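PDB 4OFQ: putative cell surface protein from Streptococcus pyogenes, which is the C-terminal domain of AspA, an antigen I/II-family surface adhesin that probably helps the bacterium attach to host surfaces. Local coordinates for residues 36-41 with 154-159; 72-77 with 164-169. All blocks are in the same frame, centred on the assembly; numbering follows the deposited sequence.

Interaction 1: residues 36-41 with 154-159; sequences NSTLTY and SFKLKQ
Y41 lays the CD2-CE2 side of its ring against F155, with CE2 3.7 Å from F155 CD2; the side chains cross at about a right angle, and Y41 CD2 lies in the F155 ring plane, at its edge. Nearby, L39 CD1 meets L157 CD2 at 3.8 Å. Beneath these side chains two antiparallel strands of a beta-sandwich sheet pair through L39 and F155: L39 N donates to F155 O (2.8 Å) and F155 N to L39 O (2.9 Å), both nearly straight at 163° and 164°. The other face carries the polar contacts. T40 OG1 and S154 OG share a hydrogen bond of 2.9 Å, and S154 OG also meets N83 ND2. K156, its chain bent at chi2 (-77°) and extended beyond, donates a 2.7 Å hydrogen bond from NZ to T38 OG1. Where the strands part, a water bridges S37 O and L157 N, taking over from a direct backbone bond. The pair is thus two-sided: apolar contacts turn into the sandwich, while hydroxyls and an ammonium group, which probably keeps its charge, hold the outer face together.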
loop_
_atom_site.group_PDB
_atom_site.type_symbol
_atom_site.label_atom_id
_atom_site.label_comp_id
_atom_site.label_asym_id
_atom_site.label_seq_id
_atom_site.Cartn_x
_atom_site.Cartn_y
_atom_site.Cartn_z
ATOM N N ASN A 36 -0.675 0.545 4.903
ATOM C CA ASN A 36 -0.591 1.988 5.113
ATOM C C ASN A 36 -0.047 2.764 3.910
ATOM O O ASN A 36 0.263 3.947 4.034
ATOM C CB ASN A 36 0.215 2.305 6.393
ATOM C CG ASN A 36 1.710 1.973 6.258
ATOM O OD1 ASN A 36 2.198 1.631 5.175
ATOM N ND2 ASN A 36 2.444 2.089 7.368
ATOM N N SER A 37 0.101 2.098 2.763
ATOM C CA SER A 37 0.633 2.747 1.549
ATOM C C SER A 37 -0.273 3.865 1.041
ATOM O O SER A 37 -1.495 3.798 1.175
ATOM C CB SER A 37 0.836 1.729 0.410
ATOM O OG SER A 37 1.840 0.770 0.743
ATOM N N THR A 38 0.337 4.893 0.467
ATOM C CA THR A 38 -0.413 5.915 -0.256
ATOM C C THR A 38 -0.319 5.517 -1.704
ATOM O O THR A 38 0.778 5.286 -2.195
ATOM C CB THR A 38 0.226 7.303 -0.084
ATOM O OG1 THR A 38 0.227 7.656 1.306
ATOM C CG2 THR A 38 -0.551 8.362 -0.883
ATOM N N LEU A 39 -1.463 5.398 -2.378
ATOM C CA LEU A 39 -1.470 5.088 -3.795
ATOM C C LEU A 39 -1.585 6.368 -4.612
ATOM O O LEU A 39 -2.608 7.055 -4.560
ATOM C CB LEU A 39 -2.643 4.158 -4.135
ATOM C CG LEU A 39 -2.732 2.942 -3.212
ATOM C CD1 LEU A 39 -3.864 2.034 -3.639
ATOM C CD2 LEU A 39 -1.406 2.202 -3.249
ATOM N N THR A 40 -0.555 6.661 -5.400
ATOM C CA THR A 40 -0.571 7.860 -6.230
ATOM C C THR A 40 -0.701 7.504 -7.697
ATOM O O THR A 40 0.181 6.862 -8.269
ATOM C CB THR A 40 0.677 8.718 -6.001
ATOM O OG1 THR A 40 0.666 9.197 -4.651
ATOM C CG2 THR A 40 0.683 9.930 -6.957
ATOM N N TYR A 41 -1.825 7.907 -8.281
ATOM C CA TYR A 41 -2.132 7.633 -9.668
ATOM C C TYR A 41 -1.951 8.875 -10.512
ATOM O O TYR A 41 -2.190 10.007 -10.052
ATOM C CB TYR A 41 -3.584 7.175 -9.802
ATOM C CG TYR A 41 -3.943 5.904 -9.069
ATOM C CD1 TYR A 41 -3.647 4.652 -9.616
ATOM C CD2 TYR A 41 -4.627 5.947 -7.857
ATOM C CE1 TYR A 41 -3.995 3.482 -8.951
ATOM C CE2 TYR A 41 -4.980 4.798 -7.191
ATOM C CZ TYR A 41 -4.671 3.564 -7.746
ATOM O OH TYR A 41 -5.013 2.421 -7.071
ATOM N N SER A 154 -4.083 11.039 -5.063
ATOM C CA SER A 154 -3.562 10.103 -4.053
ATOM C C SER A 154 -4.677 9.555 -3.169
ATOM O O SER A 154 -5.472 10.333 -2.632
ATOM C CB SER A 154 -2.506 10.786 -3.170
ATOM O OG SER A 154 -1.385 11.174 -3.950
ATOM N N PHE A 155 -4.709 8.230 -2.985
ATOM C CA PHE A 155 -5.683 7.580 -2.102
ATOM C C PHE A 155 -4.967 6.776 -1.008
ATOM O O PHE A 155 -3.855 6.257 -1.224
ATOM C CB PHE A 155 -6.538 6.562 -2.868
ATOM C CG PHE A 155 -7.475 7.153 -3.897
ATOM C CD1 PHE A 155 -8.730 7.643 -3.525
ATOM C CD2 PHE A 155 -7.142 7.130 -5.245
ATOM C CE1 PHE A 155 -9.603 8.142 -4.478
ATOM C CE2 PHE A 155 -8.018 7.634 -6.210
ATOM C CZ PHE A 155 -9.249 8.126 -5.823
ATOM N N LYS A 156 -5.628 6.638 0.140
ATOM C CA LYS A 156 -5.256 5.625 1.141
ATOM C C LYS A 156 -6.210 4.420 1.060
ATOM O O LYS A 156 -7.322 4.530 0.533
ATOM C CB LYS A 156 -5.362 6.207 2.547
ATOM C CG LYS A 156 -4.745 7.584 2.704
ATOM C CD LYS A 156 -3.239 7.535 2.788
ATOM C CE LYS A 156 -2.680 8.947 2.996
ATOM N NZ LYS A 156 -1.186 8.971 3.153
ATOM N N LEU A 157 -5.779 3.284 1.608
ATOM C CA LEU A 157 -6.624 2.088 1.706
ATOM C C LEU A 157 -7.537 2.142 2.946
ATOM O O LEU A 157 -7.215 2.800 3.936
ATOM C CB LEU A 157 -5.738 0.842 1.810
ATOM C CG LEU A 157 -4.767 0.594 0.651
ATOM C CD1 LEU A 157 -3.866 -0.606 0.933
ATOM C CD2 LEU A 157 -5.562 0.386 -0.631
ATOM N N LYS A 158 -8.665 1.434 2.898
ATOM C CA LYS A 158 -9.512 1.282 4.079
ATOM C C LYS A 158 -8.785 0.413 5.096
ATOM O O LYS A 158 -8.177 -0.588 4.732
ATOM C CB LYS A 158 -10.860 0.651 3.712
ATOM C CG LYS A 158 -11.769 1.559 2.850
ATOM C CD LYS A 158 -13.135 0.903 2.625
ATOM C CE LYS A 158 -14.137 1.925 2.095
ATOM N NZ LYS A 158 -15.485 1.372 1.770
ATOM N N GLN A 159 -8.819 0.783 6.370
ATOM C CA GLN A 159 -8.090 -0.036 7.341
ATOM C C GLN A 159 -8.656 -1.449 7.484
ATOM O O GLN A 159 -7.928 -2.370 7.849
ATOM C CB GLN A 159 -7.929 0.663 8.696
ATOM C CG GLN A 159 -9.135 1.443 9.175
ATOM C CD GLN A 159 -8.785 2.388 10.313
ATOM O OE1 GLN A 159 -8.221 3.460 10.089
ATOM N NE2 GLN A 159 -9.106 1.989 11.540
HETATM O O HOH W 1 -3.182 3.142 2.934
#

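Interaction 2: residues 72-77 with 164-169; sequences DEAIDG and GDITNQ
D165 meets A74 across the interior of a beta sandwich: strand 164-174 belongs to one sheet, while 75-76 is a short, weakly bonded strand at the facing one. No hydrogen bond links the two segments. The side chain of D165 points away from 72-77, and the backbone does the touching, its O lying 4.2 Å from A74 CB. That carbonyl accepts a hydrogen bond from K71 NZ; A74 CB only packs near it. I166 follows, buried, and makes the side-chain contacts with A74 and I75, its two branches parting company. CG1, anti to the carbonyl carbon (chi1 -60°), comes within 4.1 Å of A74 CB; CG2, anti to the backbone N, faces I75. The two isoleucines cross at about a right angle, the I166 CG2 methyl lying against CG1 and CD1 of I75, with I75 CD1 3.7 Å from I166 CG2. L39, Y41 and L157 pack on I166 as well, and Y41 on I75, making the contact part of a larger apolar interior. T167 points its CB away from 72-77, and its side chain packs on I183 of the neighbouring strand 177-188; its backbone O lies 4.1 Å from I75 CD1. Next comes N168, beside this packing, and here an isopeptide crosslink joins the two sheets: N168 CG is covalently bonded to K18 NZ.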
loop_
_atom_site.group_PDB
_atom_site.type_symbol
_atom_site.label_atom_id
_atom_site.label_comp_id
_atom_site.label_asym_id
_atom_site.label_seq_id
_atom_site.Cartn_x
_atom_site.Cartn_y
_atom_site.Cartn_z
ATOM N N ASP A 72 -14.066 0.326 -4.230
ATOM C CA ASP A 72 -14.484 0.965 -2.984
ATOM C C ASP A 72 -14.379 0.074 -1.737
ATOM O O ASP A 72 -14.488 0.561 -0.622
ATOM C CB ASP A 72 -15.864 1.648 -3.126
ATOM C CG ASP A 72 -17.016 0.663 -3.295
ATOM O OD1 ASP A 72 -16.958 -0.469 -2.769
ATOM O OD2 ASP A 72 -18.007 1.048 -3.950
ATOM N N GLU A 73 -14.159 -1.222 -1.937
ATOM C CA GLU A 73 -13.905 -2.145 -0.824
ATOM C C GLU A 73 -12.472 -1.995 -0.322
ATOM O O GLU A 73 -12.159 -2.314 0.826
ATOM C CB GLU A 73 -14.130 -3.590 -1.269
ATOM C CG GLU A 73 -13.917 -4.626 -0.171
ATOM C CD GLU A 73 -13.599 -6.016 -0.710
ATOM O OE1 GLU A 73 -13.851 -6.270 -1.910
ATOM O OE2 GLU A 73 -13.088 -6.853 0.070
ATOM N N ALA A 74 -11.604 -1.500 -1.193
ATOM C CA ALA A 74 -10.172 -1.468 -0.931
ATOM C C ALA A 74 -9.693 -0.053 -0.636
ATOM O O ALA A 74 -9.064 0.214 0.392
ATOM C CB ALA A 74 -9.421 -2.038 -2.134
ATOM N N ILE A 75 -9.998 0.854 -1.553
ATOM C CA ILE A 75 -9.576 2.233 -1.433
ATOM C C ILE A 75 -10.591 3.028 -0.633
ATOM O O ILE A 75 -11.792 2.918 -0.861
ATOM C CB ILE A 75 -9.382 2.852 -2.836
ATOM C CG1 ILE A 75 -8.017 2.433 -3.391
ATOM C CG2 ILE A 75 -9.482 4.350 -2.789
ATOM C CD1 ILE A 75 -7.873 2.596 -4.895
ATOM N N ASP A 76 -10.110 3.797 0.338
ATOM C CA ASP A 76 -10.956 4.769 1.029
ATOM C C ASP A 76 -11.176 5.995 0.132
ATOM O O ASP A 76 -10.318 6.868 0.042
ATOM C CB ASP A 76 -10.306 5.187 2.354
ATOM C CG ASP A 76 -11.129 6.218 3.112
ATOM O OD1 ASP A 76 -12.286 6.494 2.702
ATOM O OD2 ASP A 76 -10.613 6.750 4.119
ATOM N N GLY A 77 -12.323 6.063 -0.540
ATOM C CA GLY A 77 -12.570 7.172 -1.454
ATOM C C GLY A 77 -12.525 8.547 -0.796
ATOM O O GLY A 77 -12.170 9.545 -1.412
ATOM N N GLY A 164 -6.395 -8.793 -0.558
ATOM C CA GLY A 164 -7.129 -8.794 -1.808
ATOM C C GLY A 164 -6.409 -7.932 -2.821
ATOM O O GLY A 164 -5.276 -7.500 -2.598
ATOM N N ASP A 165 -7.059 -7.667 -3.943
ATOM C CA ASP A 165 -6.454 -6.789 -4.927
ATOM C C ASP A 165 -7.112 -5.423 -4.938
ATOM O O ASP A 165 -8.251 -5.267 -4.523
ATOM C CB ASP A 165 -6.474 -7.436 -6.303
ATOM C CG ASP A 165 -5.779 -8.778 -6.302
ATOM O OD1 ASP A 165 -4.524 -8.797 -6.275
ATOM O OD2 ASP A 165 -6.492 -9.805 -6.293
ATOM N N ILE A 166 -6.343 -4.435 -5.379
ATOM C CA ILE A 166 -6.779 -3.056 -5.452
ATOM C C ILE A 166 -6.862 -2.718 -6.924
ATOM O O ILE A 166 -5.922 -2.991 -7.673
ATOM C CB ILE A 166 -5.724 -2.149 -4.801
ATOM C CG1 ILE A 166 -5.536 -2.544 -3.331
ATOM C CG2 ILE A 166 -6.128 -0.683 -4.927
ATOM C CD1 ILE A 166 -4.139 -2.249 -2.781
ATOM N N THR A 167 -7.988 -2.155 -7.353
ATOM C CA THR A 167 -8.135 -1.754 -8.751
ATOM C C THR A 167 -8.517 -0.287 -8.835
ATOM O O THR A 167 -9.168 0.245 -7.945
ATOM C CB THR A 167 -9.171 -2.618 -9.515
ATOM O OG1 THR A 167 -10.490 -2.332 -9.037
ATOM C CG2 THR A 167 -8.862 -4.124 -9.348
ATOM N N ASN A 168 -8.062 0.369 -9.891
ATOM C CA ASN A 168 -8.463 1.731 -10.182
ATOM C C ASN A 168 -8.607 1.821 -11.693
ATOM O O ASN A 168 -7.732 1.352 -12.428
ATOM C CB ASN A 168 -7.421 2.727 -9.668
ATOM C CG ASN A 168 -7.920 4.154 -9.711
ATOM O OD1 ASN A 168 -8.914 4.467 -9.066
ATOM N N GLN A 169 -9.712 2.399 -12.158
ATOM C CA GLN A 169 -9.941 2.517 -13.598
ATOM C C GLN A 169 -10.591 3.873 -13.881
ATOM O O GLN A 169 -11.487 4.295 -13.163
ATOM C CB GLN A 169 -10.851 1.384 -14.082
ATOM C CG GLN A 169 -11.025 1.319 -15.602
ATOM C CD GLN A 169 -11.933 0.201 -16.050
ATOM O OE1 GLN A 169 -12.624 -0.416 -15.245
ATOM N NE2 GLN A 169 -11.944 -0.062 -17.353
#

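In the fold
From the N terminus, the chain runs along strand 38-45, passes through 72-77, and returns along strand 149-157, where interaction 1 closes a loop of 112 residues. A few residues later it enters strand 164-174, and interaction 2 closes back on 72-77 across 86 residues. The segments alternate, so the two loops cross rather than nest. Interaction 1 joins neighbouring strands within one sheet; interaction 2 spans to the facing sheet. Their centres lie about 9 Å apart, and they meet directly: the backbones of K156 and K158 probably hydrogen-bond with D76 and A74, while F155 packs on I75. Together they tie both layers of this sandwich domain.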